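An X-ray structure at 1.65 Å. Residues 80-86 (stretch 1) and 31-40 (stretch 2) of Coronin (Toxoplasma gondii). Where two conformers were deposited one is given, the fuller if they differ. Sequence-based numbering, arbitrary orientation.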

ATOM      1  N   ALA A  80       1.399 -22.298  -1.023  1.00 45.47           N
ATOM      2  CA  ALA A  80       2.689 -21.763  -1.444  1.00 37.83           C
ATOM      3  C   ALA A  80       2.923 -20.430  -0.733  1.00 42.36           C
ATOM      4  O   ALA A  80       2.176 -20.075   0.171  1.00 34.11           O
ATOM      5  CB  ALA A  80       2.738 -21.607  -2.959  1.00 38.31           C
ATOM      6  N   SER A  81       3.953 -19.700  -1.140  0.67 35.93           N
ATOM      7  CA  SER A  81       4.339 -18.482  -0.435  0.67 34.30           C
ATOM      8  C   SER A  81       3.355 -17.345  -0.670  0.67 41.02           C
ATOM      9  O   SER A  81       2.699 -17.273  -1.707  0.67 31.36           O
ATOM     10  CB  SER A  81       5.735 -18.033  -0.861  0.67 39.11           C
ATOM     11  OG  SER A  81       5.714 -17.510  -2.177  0.67 42.89           O
ATOM     12  N   ILE A  82       3.277 -16.452   0.310  0.67 26.52           N
ATOM     13  CA  ILE A  82       2.429 -15.274   0.223  0.67 28.98           C
ATOM     14  C   ILE A  82       3.166 -14.154  -0.507  0.67 28.76           C
ATOM     15  O   ILE A  82       4.266 -13.762  -0.111  0.67 31.57           O
ATOM     16  CB  ILE A  82       2.004 -14.788   1.620  0.67 26.26           C
ATOM     17  CG1 ILE A  82       1.191 -15.869   2.334  0.67 25.92           C
ATOM     18  CG2 ILE A  82       1.188 -13.507   1.520  0.67 28.83           C
ATOM     19  CD1 ILE A  82       1.108 -15.685   3.844  0.67 46.97           C
ATOM     20  N   GLN A  83       2.538 -13.634  -1.556  1.00 25.63           N
ATOM     21  CA  GLN A  83       3.134 -12.589  -2.392  1.00 30.88           C
ATOM     22  C   GLN A  83       2.661 -11.184  -2.044  1.00 26.29           C
ATOM     23  O   GLN A  83       3.376 -10.211  -2.280  1.00 24.53           O
ATOM     24  CB  GLN A  83       2.838 -12.862  -3.862  1.00 26.41           C
ATOM     25  CG  GLN A  83       3.515 -14.121  -4.378  1.00 26.54           C
ATOM     26  CD  GLN A  83       5.029 -14.042  -4.304  1.00 37.81           C
ATOM     27  OE1 GLN A  83       5.676 -14.882  -3.676  1.00 46.76           O
ATOM     28  NE2 GLN A  83       5.600 -13.030  -4.948  1.00 37.06           N
ATOM     29  N   ASP A  84       1.450 -11.076  -1.510  1.00 22.50           N
ATOM     30  CA  ASP A  84       0.907  -9.781  -1.131  1.00 19.97           C
ATOM     31  C   ASP A  84      -0.194  -9.966  -0.099  1.00 27.89           C
ATOM     32  O   ASP A  84      -0.875 -10.989  -0.067  1.00 23.74           O
ATOM     33  CB  ASP A  84       0.361  -9.024  -2.354  1.00 21.55           C
ATOM     34  CG  ASP A  84       0.112  -7.541  -2.073  1.00 27.87           C
ATOM     35  OD1 ASP A  84       0.739  -6.994  -1.137  1.00 29.38           O
ATOM     36  OD2 ASP A  84      -0.704  -6.912  -2.797  1.00 24.41           O
ATOM     37  N   THR A  85      -0.359  -8.958   0.742  1.00 20.48           N
ATOM     38  CA  THR A  85      -1.364  -8.975   1.793  1.00 23.05           C
ATOM     39  C   THR A  85      -1.922  -7.565   1.906  1.00 19.23           C
ATOM     40  O   THR A  85      -1.165  -6.607   1.844  1.00 23.15           O
ATOM     41  CB  THR A  85      -0.785  -9.397   3.168  1.00 23.47           C
ATOM     42  OG1 THR A  85      -0.144 -10.677   3.067  1.00 27.17           O
ATOM     43  CG2 THR A  85      -1.886  -9.470   4.205  1.00 24.57           C
ATOM     44  N   ASN A  86      -3.233  -7.438   2.076  1.00 21.49           N
ATOM     45  CA  ASN A  86      -3.840  -6.130   2.319  1.00 21.39           C
ATOM     46  C   ASN A  86      -5.116  -6.253   3.137  1.00 22.18           C
ATOM     47  O   ASN A  86      -6.000  -7.045   2.818  1.00 21.08           O
ATOM     48  CB  ASN A  86      -4.135  -5.403   1.003  1.00 23.39           C
ATOM     49  CG  ASN A  86      -2.984  -4.513   0.554  1.00 25.65           C
ATOM     50  OD1 ASN A  86      -2.524  -3.643   1.301  1.00 23.78           O
ATOM     51  ND2 ASN A  86      -2.507  -4.736  -0.662  1.00 23.79           N
TER
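Stretch 2, residues 31-40: TKQTESCGLA

Stretch 2 runs in the same general direction as the strand of stretch 1, with its early residues near Ser81 and its last near Asn86. It is irregular up to Ala40, which has strand geometry. A single direct hydrogen bond joins the two stretches, and four waters bridge much of the rest.

Thr31 makes no contact. Lys32 is extended and its side chain points toward stretch 1; NZ lies 4.1 Å from Ser81 CB. Gln33 points away and is poorly ordered. Thr34 turns back toward the strand, with CB 3.8 Å from Gln83 O and CG2 3.8 Å from Ile82 O. The Gln83 side chain reaches across as well, NE2 lying 4.0 Å from Thr34 CB. Its OE1 accepts a hydrogen bond from Ser81 OG (3.0 Å) within its own stretch. The end of the Glu35 side chain leads away, but its backbone N is linked to Gln83 O through water 1, at 3.0 and 2.9 Å.

Ser36 makes the direct bond. Its CB points toward the strand and chi1 is p; OG donates to Gln83 O at 2.8 Å. Gln83 O thus accepts from both Ser36 and water 1. Ser36 CB also lies 3.3 Å from Asp84 OD1.

Cys37 points sideways and stays clear. Gly38 has phi/psi of 114/-35, where a CB would be jammed against the preceding carbonyl O. Its N donates to water 2 (3.1 Å), which donates to Asp84 OD1 (3.0 Å). Water 3 joins Gly38 O (3.0 Å) to Thr85 OG1 (2.9 Å). The Leu39 side chain points away, while its O and Thr85 O both lie near water 4, at 2.6 and 3.0 Å.

Ala40 points toward the strand. Its CB packs 3.6 Å from Thr85 O and 4.0 Å from Thr85 CG2.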

ATOM      1  N   THR A  31      11.781 -13.772   4.890  1.00 43.36           N
ATOM      2  CA  THR A  31      12.654 -12.845   4.183  1.00 48.74           C
ATOM      3  C   THR A  31      12.694 -13.190   2.693  1.00 56.52           C
ATOM      4  O   THR A  31      13.613 -12.792   1.975  1.00 73.42           O
ATOM      5  CB  THR A  31      14.079 -12.865   4.763  1.00 47.48           C
ATOM      6  OG1 THR A  31      14.589 -14.204   4.738  1.00 43.18           O
ATOM      7  CG2 THR A  31      14.076 -12.357   6.197  1.00 51.34           C
ATOM      8  N   LYS A  32      11.685 -13.927   2.237  1.00 43.84           N
ATOM      9  CA  LYS A  32      11.561 -14.288   0.827  1.00 42.74           C
ATOM     10  C   LYS A  32      11.304 -13.057  -0.037  1.00 47.67           C
ATOM     11  O   LYS A  32      10.693 -12.088   0.415  1.00 46.98           O
ATOM     12  CB  LYS A  32      10.433 -15.301   0.632  1.00 45.93           C
ATOM     13  CG  LYS A  32      10.729 -16.674   1.203  1.00 44.15           C
ATOM     14  CD  LYS A  32       9.560 -17.626   1.001  1.00 64.67           C
ATOM     15  CE  LYS A  32       9.956 -19.067   1.283  1.00 71.42           C
ATOM     16  NZ  LYS A  32       8.895 -20.033   0.881  1.00 92.21           N
ATOM     17  N   GLN A  33      11.765 -13.104  -1.283  1.00 43.31           N
ATOM     18  CA  GLN A  33      11.597 -11.980  -2.198  1.00 45.19           C
ATOM     19  C   GLN A  33      10.188 -11.959  -2.774  1.00 43.61           C
ATOM     20  O   GLN A  33       9.646 -13.002  -3.143  1.00 45.05           O
ATOM     21  CB  GLN A  33      12.625 -12.046  -3.332  1.00 47.48           C
ATOM     22  CG  GLN A  33      14.077 -12.148  -2.859  1.00 55.51           C
ATOM     23  CD  GLN A  33      14.546 -10.917  -2.095  1.00 85.92           C
ATOM     24  OE1 GLN A  33      13.860  -9.896  -2.054  1.00129.72           O
ATOM     25  NE2 GLN A  33      15.724 -11.012  -1.486  1.00 67.33           N
ATOM     26  N   THR A  34       9.605 -10.764  -2.845  1.00 40.61           N
ATOM     27  CA  THR A  34       8.278 -10.569  -3.425  1.00 40.77           C
ATOM     28  C   THR A  34       8.240  -9.287  -4.263  1.00 39.79           C
ATOM     29  O   THR A  34       9.226  -8.549  -4.321  1.00 37.26           O
ATOM     30  CB  THR A  34       7.183 -10.494  -2.338  1.00 45.41           C
ATOM     31  OG1 THR A  34       7.394  -9.339  -1.515  1.00 50.44           O
ATOM     32  CG2 THR A  34       7.195 -11.743  -1.471  1.00 65.10           C
ATOM     33  N   GLU A  35       7.108  -9.033  -4.916  1.00 35.32           N
ATOM     34  CA  GLU A  35       6.913  -7.795  -5.667  1.00 32.53           C
ATOM     35  C   GLU A  35       5.981  -6.846  -4.923  1.00 30.34           C
ATOM     36  O   GLU A  35       5.359  -5.981  -5.532  1.00 32.29           O
ATOM     37  CB  GLU A  35       6.360  -8.090  -7.065  1.00 44.13           C
ATOM     38  CG  GLU A  35       7.356  -8.777  -7.993  1.00 70.55           C
ATOM     39  CD  GLU A  35       8.487  -7.864  -8.439  1.00 50.85           C
ATOM     40  OE1 GLU A  35       8.406  -6.638  -8.203  1.00 38.64           O
ATOM     41  OE2 GLU A  35       9.460  -8.375  -9.031  1.00 58.18           O
ATOM     42  N   SER A  36       5.896  -6.999  -3.602  1.00 29.41           N
ATOM     43  CA  SER A  36       5.091  -6.098  -2.773  1.00 27.54           C
ATOM     44  C   SER A  36       5.885  -5.630  -1.548  1.00 26.88           C
ATOM     45  O   SER A  36       6.982  -6.129  -1.292  1.00 32.80           O
ATOM     46  CB  SER A  36       3.797  -6.785  -2.332  1.00 45.33           C
ATOM     47  OG  SER A  36       4.032  -7.682  -1.265  1.00 37.58           O
ATOM     48  N   CYS A  37       5.339  -4.674  -0.800  1.00 25.40           N
ATOM     49  CA  CYS A  37       6.071  -4.090   0.323  1.00 24.84           C
ATOM     50  C   CYS A  37       6.347  -5.136   1.417  1.00 28.68           C
ATOM     51  O   CYS A  37       7.359  -5.052   2.108  1.00 28.99           O
ATOM     52  CB  CYS A  37       5.323  -2.879   0.892  1.00 24.30           C
ATOM     53  SG  CYS A  37       3.602  -3.154   1.344  1.00 29.12           S
ATOM     54  N   GLY A  38       5.466  -6.128   1.548  1.00 35.04           N
ATOM     55  CA  GLY A  38       5.745  -7.297   2.371  1.00 36.76           C
ATOM     56  C   GLY A  38       4.872  -7.443   3.604  1.00 41.32           C
ATOM     57  O   GLY A  38       4.536  -8.559   4.000  1.00 31.48           O
ATOM     58  N   LEU A  39       4.511  -6.320   4.213  1.00 33.13           N
ATOM     59  CA  LEU A  39       3.675  -6.326   5.404  1.00 29.85           C
ATOM     60  C   LEU A  39       2.360  -5.629   5.121  1.00 24.18           C
ATOM     61  O   LEU A  39       2.169  -5.027   4.062  1.00 25.75           O
ATOM     62  CB  LEU A  39       4.383  -5.634   6.579  1.00 26.16           C
ATOM     63  CG  LEU A  39       5.834  -6.019   6.851  1.00 23.24           C
ATOM     64  CD1 LEU A  39       6.407  -5.146   7.962  1.00 24.81           C
ATOM     65  CD2 LEU A  39       5.941  -7.488   7.219  1.00 27.96           C
ATOM     66  N   ALA A  40       1.452  -5.718   6.082  1.00 25.98           N
ATOM     67  CA  ALA A  40       0.195  -4.993   6.030  1.00 24.17           C
ATOM     68  C   ALA A  40      -0.240  -4.641   7.446  1.00 29.94           C
ATOM     69  O   ALA A  40       0.110  -5.328   8.404  1.00 25.25           O
ATOM     70  CB  ALA A  40      -0.873  -5.810   5.336  1.00 23.11           C
TER
HETATM   71  O   HOH W   1       4.162  -9.745  -5.000  1.00 39.53           O
HETATM   72  O   HOH W   2       2.544  -7.012   1.231  1.00 26.95           O
HETATM   73  O   HOH W   3       2.439  -9.651   2.233  1.00 29.05           O
HETATM   74  O   HOH W   4       0.277  -4.075   2.496  0.98 35.45           O